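PDB 3K2G: resiniferatoxin-binding, phosphotriesterase-related protein from Rhodobacter sphaeroides 2.4.1, which probably acts as a zinc-dependent phosphoric diester hydrolase of the phosphotriesterase family, binding two zinc ions within a TIM barrel. Local coordinates for residues I172-E177 with P205-L210; D83-A88 with L118-A123; M239-M244 with F261-M266. One frame throughout, in Å; residues are numbered along the deposited sequence.

Contact 1 (I172-E177 with P205-L210). With ZN (zinc ion), chain J; ZN (zinc ion), chain I.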
loop_
_atom_site.group_PDB
_atom_site.type_symbol
_atom_site.label_atom_id
_atom_site.label_comp_id
_atom_site.label_asym_id
_atom_site.label_seq_id
_atom_site.Cartn_x
_atom_site.Cartn_y
_atom_site.Cartn_z
ATOM N N ILE B 172 -31.677 12.771 -30.250
ATOM C CA ILE B 172 -30.699 12.254 -29.300
ATOM C C ILE B 172 -31.155 12.460 -27.866
ATOM O O ILE B 172 -31.941 13.362 -27.579
ATOM C CB ILE B 172 -29.320 12.915 -29.493
ATOM C CG1 ILE B 172 -29.427 14.430 -29.287
ATOM C CG2 ILE B 172 -28.784 12.595 -30.884
ATOM C CD1 ILE B 172 -28.091 15.151 -29.340
ATOM N N GLY B 173 -30.660 11.614 -26.970
ATOM C CA GLY B 173 -31.040 11.707 -25.571
ATOM C C GLY B 173 -29.834 11.930 -24.689
ATOM O O GLY B 173 -29.940 12.110 -23.479
ATOM N N LEU B 174 -28.670 11.915 -25.319
ATOM C CA LEU B 174 -27.412 12.119 -24.624
ATOM C C LEU B 174 -26.457 12.727 -25.627
ATOM O O LEU B 174 -26.566 12.491 -26.829
ATOM C CB LEU B 174 -26.866 10.782 -24.100
ATOM C CG LEU B 174 -25.351 10.540 -24.102
ATOM C CD1 LEU B 174 -24.918 9.990 -22.768
ATOM C CD2 LEU B 174 -24.984 9.572 -25.216
ATOM N N ILE B 175 -25.534 13.534 -25.135
ATOM C CA ILE B 175 -24.553 14.162 -25.996
ATOM C C ILE B 175 -23.287 13.351 -25.897
ATOM O O ILE B 175 -22.534 13.512 -24.933
ATOM C CB ILE B 175 -24.209 15.589 -25.527
ATOM C CG1 ILE B 175 -25.456 16.469 -25.585
ATOM C CG2 ILE B 175 -23.066 16.146 -26.366
ATOM C CD1 ILE B 175 -25.207 17.934 -25.295
ATOM N N GLY B 176 -23.010 12.460 -26.837
ATOM C CA GLY B 176 -21.755 11.795 -26.601
ATOM C C GLY B 176 -21.080 10.502 -26.977
ATOM O O GLY B 176 -21.502 9.673 -27.777
ATOM N N GLU B 177 -19.941 10.444 -26.294
ATOM C CA GLU B 177 -18.869 9.488 -26.349
ATOM C C GLU B 177 -18.035 10.483 -27.154
ATOM O O GLU B 177 -17.707 10.255 -28.318
ATOM C CB GLU B 177 -19.190 8.244 -27.180
ATOM C CG GLU B 177 -17.939 7.503 -27.706
ATOM C CD GLU B 177 -17.457 6.341 -26.838
ATOM O OE1 GLU B 177 -16.547 6.539 -26.002
ATOM O OE2 GLU B 177 -17.989 5.224 -27.008
ATOM N N PRO B 205 -27.525 15.224 -20.957
ATOM C CA PRO B 205 -26.314 14.710 -20.309
ATOM C C PRO B 205 -25.138 14.742 -21.282
ATOM O O PRO B 205 -25.330 14.702 -22.495
ATOM C CB PRO B 205 -26.695 13.281 -19.941
ATOM C CG PRO B 205 -28.175 13.357 -19.748
ATOM C CD PRO B 205 -28.607 14.227 -20.899
ATOM N N LEU B 206 -23.927 14.806 -20.740
ATOM C CA LEU B 206 -22.710 14.840 -21.546
ATOM C C LEU B 206 -21.817 13.662 -21.161
ATOM O O LEU B 206 -21.539 13.436 -19.984
ATOM C CB LEU B 206 -21.966 16.158 -21.321
ATOM C CG LEU B 206 -20.597 16.320 -21.990
ATOM C CD1 LEU B 206 -20.759 16.321 -23.509
ATOM C CD2 LEU B 206 -19.949 17.619 -21.522
HETATM N N MSE B 207 -21.374 12.911 -22.161
HETATM C CA MSE B 207 -20.529 11.747 -21.936
HETATM C C MSE B 207 -19.217 11.936 -22.677
HETATM O O MSE B 207 -19.204 12.209 -23.880
HETATM C CB MSE B 207 -21.242 10.487 -22.426
HETATM C CG MSE B 207 -20.470 9.184 -22.192
HETATM SE SE MSE B 207 -21.474 7.667 -22.745
HETATM C CE MSE B 207 -22.714 7.574 -21.257
ATOM N N VAL B 208 -18.114 11.789 -21.954
ATOM C CA VAL B 208 -16.799 11.980 -22.539
ATOM C C VAL B 208 -15.887 10.760 -22.484
ATOM O O VAL B 208 -15.656 10.175 -21.422
ATOM C CB VAL B 208 -16.068 13.163 -21.854
ATOM C CG1 VAL B 208 -14.735 13.424 -22.535
ATOM C CG2 VAL B 208 -16.934 14.415 -21.912
ATOM N N HIS B 209 -15.359 10.395 -23.649
ATOM C CA HIS B 209 -14.435 9.280 -23.774
ATOM C C HIS B 209 -13.077 9.735 -23.244
ATOM O O HIS B 209 -12.545 10.766 -23.650
ATOM C CB HIS B 209 -14.284 8.867 -25.238
ATOM C CG HIS B 209 -13.047 8.067 -25.518
ATOM N ND1 HIS B 209 -13.080 6.713 -25.769
ATOM C CD2 HIS B 209 -11.741 8.425 -25.562
ATOM C CE1 HIS B 209 -11.849 6.269 -25.952
ATOM N NE2 HIS B 209 -11.016 7.288 -25.830
ATOM N N LEU B 210 -12.511 8.948 -22.338
ATOM C CA LEU B 210 -11.198 9.247 -21.769
ATOM C C LEU B 210 -10.213 8.192 -22.205
ATOM O O LEU B 210 -10.591 7.053 -22.500
ATOM C CB LEU B 210 -11.251 9.267 -20.251
ATOM C CG LEU B 210 -12.026 10.369 -19.526
ATOM C CD1 LEU B 210 -12.002 10.153 -18.005
ATOM C CD2 LEU B 210 -11.402 11.698 -19.873
HETATM ZN ZN ZN J . -14.592 5.220 -25.931
HETATM ZN ZN ZN I . -17.516 3.118 -26.362
HETATM O O HOH W 1 -15.571 3.378 -26.346
HETATM O O HOH W 2 -12.990 3.505 -26.471
#
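Glu177 OE1 and His209 ND1 both bind one zinc ion, at 2.4 Å from OE1 and 2.1 Å from ND1, while Glu177 OE2 reaches across to the second zinc. A bent chain, with CD turned aside at chi2 (95°), goes with a carboxylate that spans the pair. OE1 lies at the edge of the His209 ring, in its plane, with carboxylate and ring planes 55° apart. Water 1 also bridges the metals. His238 completes the coordination of the zinc that holds His209, whose ring meets that of Tyr136 edge-to-face; His34, His36 and Asp304 complete the other site.

Behind the metals run two parallel strands, 175-177 and 206-208. Ile175 N gives to Pro205 O (2.9 Å), Met207 N to Ile175 O (3.1 Å), and Glu177 N to Met207 O (3.1 Å). Between the two donors of its strand, Gly176 adopts phi 157°, a backbone region open chiefly to glycine. On one face Ile175 CG2 meets Leu206 CD1 at 3.7 Å, and helix 186-202 packs over both residues. Inside the barrel, the methyl CE of Met207, a selenomethionine, touches Leu174 CD1 at 3.6 Å.

This is the beta-alpha-beta unit of a TIM barrel, strand 175-178, helix 186-202 and strand 206-208, with metal ligands at the C-terminal ends of its strands. The pairing sets the strand ends side by side, which probably brings Glu177 and His209 to the same zinc, and Glu177 serves as the bridging carboxylate, probably corresponding to the carboxylated lysine of classical phosphotriesterases.

Contact 2 (D83-A88 with L118-A123)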
loop_
_atom_site.group_PDB
_atom_site.type_symbol
_atom_site.label_atom_id
_atom_site.label_comp_id
_atom_site.label_asym_id
_atom_site.label_seq_id
_atom_site.Cartn_x
_atom_site.Cartn_y
_atom_site.Cartn_z
ATOM N N ASP B 83 -21.443 -5.160 -37.411
ATOM C CA ASP B 83 -22.292 -4.935 -38.572
ATOM C C ASP B 83 -23.411 -5.939 -38.820
ATOM O O ASP B 83 -24.085 -5.860 -39.845
ATOM C CB ASP B 83 -21.421 -4.863 -39.825
ATOM C CG ASP B 83 -20.462 -6.035 -39.932
ATOM O OD1 ASP B 83 -20.721 -7.081 -39.304
ATOM O OD2 ASP B 83 -19.451 -5.912 -40.652
ATOM N N ASP B 84 -23.609 -6.888 -37.914
ATOM C CA ASP B 84 -24.688 -7.851 -38.105
ATOM C C ASP B 84 -25.844 -7.478 -37.192
ATOM O O ASP B 84 -25.824 -7.759 -35.995
ATOM C CB ASP B 84 -24.234 -9.277 -37.799
ATOM C CG ASP B 84 -25.260 -10.309 -38.235
ATOM O OD1 ASP B 84 -26.418 -10.233 -37.772
ATOM O OD2 ASP B 84 -24.911 -11.192 -39.048
ATOM N N LEU B 85 -26.863 -6.858 -37.777
ATOM C CA LEU B 85 -28.022 -6.409 -37.026
ATOM C C LEU B 85 -28.801 -7.535 -36.360
ATOM O O LEU B 85 -29.282 -7.386 -35.233
ATOM C CB LEU B 85 -28.945 -5.605 -37.942
ATOM C CG LEU B 85 -29.892 -4.610 -37.272
ATOM C CD1 LEU B 85 -29.122 -3.706 -36.321
ATOM C CD2 LEU B 85 -30.578 -3.785 -38.348
ATOM N N ASP B 86 -28.933 -8.664 -37.048
ATOM C CA ASP B 86 -29.669 -9.783 -36.476
ATOM C C ASP B 86 -28.972 -10.350 -35.242
ATOM O O ASP B 86 -29.629 -10.760 -34.288
ATOM C CB ASP B 86 -29.869 -10.875 -37.528
ATOM C CG ASP B 86 -30.888 -10.482 -38.576
ATOM O OD1 ASP B 86 -32.081 -10.371 -38.227
ATOM O OD2 ASP B 86 -30.496 -10.271 -39.741
ATOM N N LEU B 87 -27.645 -10.368 -35.264
ATOM C CA LEU B 87 -26.871 -10.871 -34.130
ATOM C C LEU B 87 -26.995 -9.890 -32.964
ATOM O O LEU B 87 -27.131 -10.295 -31.803
ATOM C CB LEU B 87 -25.394 -11.032 -34.519
ATOM C CG LEU B 87 -24.443 -11.511 -33.412
ATOM C CD1 LEU B 87 -24.928 -12.836 -32.851
ATOM C CD2 LEU B 87 -23.036 -11.650 -33.962
ATOM N N ALA B 88 -26.946 -8.601 -33.283
ATOM C CA ALA B 88 -27.078 -7.559 -32.272
ATOM C C ALA B 88 -28.400 -7.773 -31.544
ATOM O O ALA B 88 -28.458 -7.755 -30.315
ATOM C CB ALA B 88 -27.054 -6.182 -32.928
ATOM N N LEU B 118 -30.852 1.285 -34.838
ATOM C CA LEU B 118 -31.220 1.329 -33.427
ATOM C C LEU B 118 -32.717 1.098 -33.228
ATOM O O LEU B 118 -33.125 0.362 -32.331
ATOM C CB LEU B 118 -30.818 2.677 -32.805
ATOM C CG LEU B 118 -29.323 2.995 -32.700
ATOM C CD1 LEU B 118 -29.125 4.244 -31.855
ATOM C CD2 LEU B 118 -28.587 1.814 -32.073
ATOM N N ARG B 119 -33.537 1.725 -34.067
ATOM C CA ARG B 119 -34.982 1.565 -33.959
ATOM C C ARG B 119 -35.422 0.129 -34.238
ATOM O O ARG B 119 -36.333 -0.391 -33.588
ATOM C CB ARG B 119 -35.690 2.541 -34.904
ATOM C CG ARG B 119 -35.788 3.954 -34.336
ATOM C CD ARG B 119 -36.369 4.946 -35.330
ATOM N NE ARG B 119 -36.768 6.187 -34.666
ATOM C CZ ARG B 119 -37.260 7.255 -35.289
ATOM N NH1 ARG B 119 -37.416 7.248 -36.606
ATOM N NH2 ARG B 119 -37.611 8.328 -34.589
ATOM N N ARG B 120 -34.776 -0.522 -35.197
ATOM C CA ARG B 120 -35.133 -1.900 -35.498
ATOM C C ARG B 120 -34.756 -2.760 -34.295
ATOM O O ARG B 120 -35.493 -3.669 -33.910
ATOM C CB ARG B 120 -34.401 -2.394 -36.749
ATOM C CG ARG B 120 -34.645 -3.866 -37.044
ATOM C CD ARG B 120 -33.860 -4.345 -38.250
ATOM N NE ARG B 120 -33.774 -5.804 -38.270
ATOM C CZ ARG B 120 -33.014 -6.504 -39.107
ATOM N NH1 ARG B 120 -32.264 -5.884 -40.010
ATOM N NH2 ARG B 120 -32.992 -7.827 -39.030
ATOM N N ILE B 121 -33.611 -2.458 -33.692
ATOM C CA ILE B 121 -33.160 -3.214 -32.530
ATOM C C ILE B 121 -34.117 -3.025 -31.355
ATOM O O ILE B 121 -34.520 -3.994 -30.712
ATOM C CB ILE B 121 -31.736 -2.790 -32.111
ATOM C CG1 ILE B 121 -30.760 -3.085 -33.255
ATOM C CG2 ILE B 121 -31.328 -3.523 -30.845
ATOM C CD1 ILE B 121 -29.343 -2.640 -32.995
ATOM N N SER B 122 -34.490 -1.778 -31.082
ATOM C CA SER B 122 -35.407 -1.503 -29.982
ATOM C C SER B 122 -36.763 -2.137 -30.274
ATOM O O SER B 122 -37.409 -2.681 -29.380
ATOM C CB SER B 122 -35.579 0.006 -29.781
ATOM O OG SER B 122 -36.248 0.600 -30.878
ATOM N N ALA B 123 -37.186 -2.075 -31.531
ATOM C CA ALA B 123 -38.471 -2.646 -31.917
ATOM C C ALA B 123 -38.520 -4.162 -31.729
ATOM O O ALA B 123 -39.471 -4.689 -31.155
ATOM C CB ALA B 123 -38.793 -2.287 -33.365
#
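The guanidinium of Arg120 has Leu85 CG over one face and Asp86 OD1 at its edge, near its plane. OD1 makes a salt bridge to NH2 (2.8 Å), whereas Asp86 OD2 stays 3.6 Å from the same nitrogen, so one carboxylate oxygen does most of the work. The carboxylate is turned 72° against the guanidinium plane, an edge-on grip rather than a paired, two-toothed one. Arg120 reaches it with its chain extended from CG to NE, having CG anti to the backbone N (chi1 175°). Along the way CD passes Leu85 CD2 at 3.3 Å. NE has a second acid, Glu124, as a salt-bridge partner, which should steady the group further.

Deeper in, the other branch of Leu85 takes over: CD1 packs tightly on Ile121 CD1, at 3.5 Å. Ile121 CD1 also meets Ala88 CB at 4.2 Å. Asp84 N-caps the first helix, its OD1 accepting from Leu87 N at 2.8 Å.

The contact therefore joins the N-terminal turn of helix 85-97 to the middle of helix 115-125, two helices on the outside of the barrel, with strand 102-105 between them in sequence. Leu118 and Ser122 pack helix 115-125 against strand 128-131.

Contact 3 (M239-M244 with F261-M266)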
loop_
_atom_site.group_PDB
_atom_site.type_symbol
_atom_site.label_atom_id
_atom_site.label_comp_id
_atom_site.label_asym_id
_atom_site.label_seq_id
_atom_site.Cartn_x
_atom_site.Cartn_y
_atom_site.Cartn_z
HETATM N N MSE B 239 -13.166 4.427 -16.834
HETATM C CA MSE B 239 -12.468 4.644 -15.575
HETATM C C MSE B 239 -11.711 3.406 -15.099
HETATM O O MSE B 239 -10.773 3.518 -14.316
HETATM C CB MSE B 239 -13.463 5.080 -14.508
HETATM C CG MSE B 239 -14.079 6.450 -14.797
HETATM SE SE MSE B 239 -12.748 7.836 -15.072
HETATM C CE MSE B 239 -11.935 7.766 -13.315
ATOM N N ASN B 240 -12.114 2.234 -15.588
ATOM C CA ASN B 240 -11.499 0.964 -15.195
ATOM C C ASN B 240 -9.977 0.948 -15.044
ATOM O O ASN B 240 -9.465 0.503 -14.023
ATOM C CB ASN B 240 -11.902 -0.152 -16.167
ATOM C CG ASN B 240 -13.398 -0.387 -16.203
ATOM O OD1 ASN B 240 -13.884 -1.458 -15.828
ATOM N ND2 ASN B 240 -14.138 0.613 -16.657
ATOM N N PRO B 241 -9.235 1.426 -16.058
ATOM C CA PRO B 241 -7.769 1.437 -15.998
ATOM C C PRO B 241 -7.117 2.257 -14.889
ATOM O O PRO B 241 -5.946 2.043 -14.578
ATOM C CB PRO B 241 -7.366 1.944 -17.385
ATOM C CG PRO B 241 -8.518 1.515 -18.258
ATOM C CD PRO B 241 -9.700 1.859 -17.389
ATOM N N SER B 242 -7.850 3.200 -14.303
ATOM C CA SER B 242 -7.283 4.022 -13.240
ATOM C C SER B 242 -7.741 3.573 -11.857
ATOM O O SER B 242 -7.688 4.337 -10.891
ATOM C CB SER B 242 -7.621 5.507 -13.465
ATOM O OG SER B 242 -9.018 5.737 -13.547
ATOM N N HIS B 243 -8.170 2.316 -11.768
ATOM C CA HIS B 243 -8.635 1.730 -10.514
ATOM C C HIS B 243 -7.599 1.809 -9.392
ATOM O O HIS B 243 -7.957 1.821 -8.218
ATOM C CB HIS B 243 -8.993 0.261 -10.729
ATOM C CG HIS B 243 -7.804 -0.617 -10.974
ATOM N ND1 HIS B 243 -7.063 -1.170 -9.951
ATOM C CD2 HIS B 243 -7.213 -1.018 -12.126
ATOM C CE1 HIS B 243 -6.069 -1.877 -10.463
ATOM N NE2 HIS B 243 -6.138 -1.800 -11.780
HETATM N N MSE B 244 -6.322 1.847 -9.762
HETATM C CA MSE B 244 -5.231 1.898 -8.786
HETATM C C MSE B 244 -4.841 3.310 -8.371
HETATM O O MSE B 244 -3.817 3.510 -7.717
HETATM C CB MSE B 244 -3.982 1.179 -9.322
HETATM C CG MSE B 244 -4.013 0.794 -10.796
HETATM SE SE MSE B 244 -4.095 2.279 -12.076
HETATM C CE MSE B 244 -2.165 2.693 -12.226
ATOM N N PHE B 261 -17.406 2.871 -15.158
ATOM C CA PHE B 261 -16.597 1.666 -15.281
ATOM C C PHE B 261 -17.314 0.845 -16.352
ATOM O O PHE B 261 -18.005 -0.128 -16.068
ATOM C CB PHE B 261 -16.544 0.933 -13.940
ATOM C CG PHE B 261 -15.705 1.643 -12.914
ATOM C CD1 PHE B 261 -14.342 1.382 -12.806
ATOM C CD2 PHE B 261 -16.266 2.618 -12.097
ATOM C CE1 PHE B 261 -13.547 2.087 -11.902
ATOM C CE2 PHE B 261 -15.483 3.329 -11.192
ATOM C CZ PHE B 261 -14.122 3.062 -11.090
ATOM N N ASP B 262 -17.148 1.295 -17.592
ATOM C CA ASP B 262 -17.764 0.682 -18.760
ATOM C C ASP B 262 -16.936 -0.419 -19.411
ATOM O O ASP B 262 -17.232 -0.823 -20.530
ATOM C CB ASP B 262 -18.051 1.763 -19.809
ATOM C CG ASP B 262 -16.914 2.766 -19.942
ATOM O OD1 ASP B 262 -15.742 2.341 -20.054
ATOM O OD2 ASP B 262 -17.194 3.985 -19.940
HETATM N N MSE B 263 -15.906 -0.907 -18.730
HETATM C CA MSE B 263 -15.068 -1.949 -19.317
HETATM C C MSE B 263 -15.155 -3.281 -18.587
HETATM O O MSE B 263 -14.273 -4.136 -18.712
HETATM C CB MSE B 263 -13.621 -1.464 -19.393
HETATM C CG MSE B 263 -13.448 -0.345 -20.412
HETATM SE SE MSE B 263 -11.876 0.762 -20.244
HETATM C CE MSE B 263 -10.516 -0.629 -20.396
ATOM N N ILE B 264 -16.237 -3.452 -17.836
ATOM C CA ILE B 264 -16.467 -4.681 -17.093
ATOM C C ILE B 264 -16.452 -5.881 -18.024
ATOM O O ILE B 264 -17.210 -5.929 -18.996
ATOM C CB ILE B 264 -17.837 -4.675 -16.409
ATOM C CG1 ILE B 264 -17.931 -3.496 -15.436
ATOM C CG2 ILE B 264 -18.076 -6.020 -15.731
ATOM C CD1 ILE B 264 -16.880 -3.499 -14.358
ATOM N N GLY B 265 -15.606 -6.855 -17.716
ATOM C CA GLY B 265 -15.537 -8.047 -18.541
ATOM C C GLY B 265 -14.452 -7.988 -19.598
ATOM O O GLY B 265 -14.046 -9.030 -20.125
HETATM N N MSE B 266 -13.986 -6.778 -19.912
HETATM C CA MSE B 266 -12.934 -6.587 -20.917
HETATM C C MSE B 266 -11.570 -6.828 -20.299
HETATM O O MSE B 266 -11.121 -6.072 -19.437
HETATM C CB MSE B 266 -12.976 -5.169 -21.500
HETATM C CG MSE B 266 -11.815 -4.785 -22.450
HETATM SE SE MSE B 266 -12.151 -3.039 -23.164
HETATM C CE MSE B 266 -10.426 -2.077 -23.016
#
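Phe261 places CG anti to its own carbonyl carbon (chi1 -72°), and chi2 of -89° turns the ring so that one face meets Met239. CB of Met239, a selenomethionine, sits over the ring centre in a CH-pi contact, 4.0 Å from the centroid and only 11° off the normal. Met263, another selenomethionine, directs its CB toward the opposite segment, where it packs on Asn240 CB at 3.9 Å. Its SE continues to Pro241 CD, 3.8 Å away, the two side chains crossing at about a right angle; the CE methyl beyond is modelled too close to Met266 and is doubtful.

The segments are loops following neighbouring strands, 234-236 and 258-261, on the side of the TIM barrel where the metals bind, Phe261 being the last residue of its strand. The first coils into a short 3-10 turn at Asn240 and Pro241, with Ser242 N bonded to Met239 O at 2.9 Å. The second closes a type II turn from Met263 to Met266.

Asp262 OD1 accepts a hydrogen bond from ND1 of the zinc ligand His238, making it a second-shell residue. Val283 of helix 280-292 packs on Asn240 and Phe261.

How the contacts relate
Along the chain the order is contact 2, contact 1, contact 3, each closing before the next opens, all within one phosphotriesterase-family TIM barrel. Contacts 1 and 3 both draw on the parallel sheet: 1 pairs strands 175-178 and 206-208, and 3 joins loops following the next two, 234-236 and 258-261. Their centres lie about 18 Å apart, yet they touch where Leu210 CD1 packs on Met239 SE at 3.8 Å. Contact 2 belongs to the outer helices, its centre about 21 Å from that of contact 1 and about 27 Å from that of contact 3, touching neither. Contacts 1 and 3 thus follow consecutive strands of the barrel around the zinc site, with contact 2 on the outside.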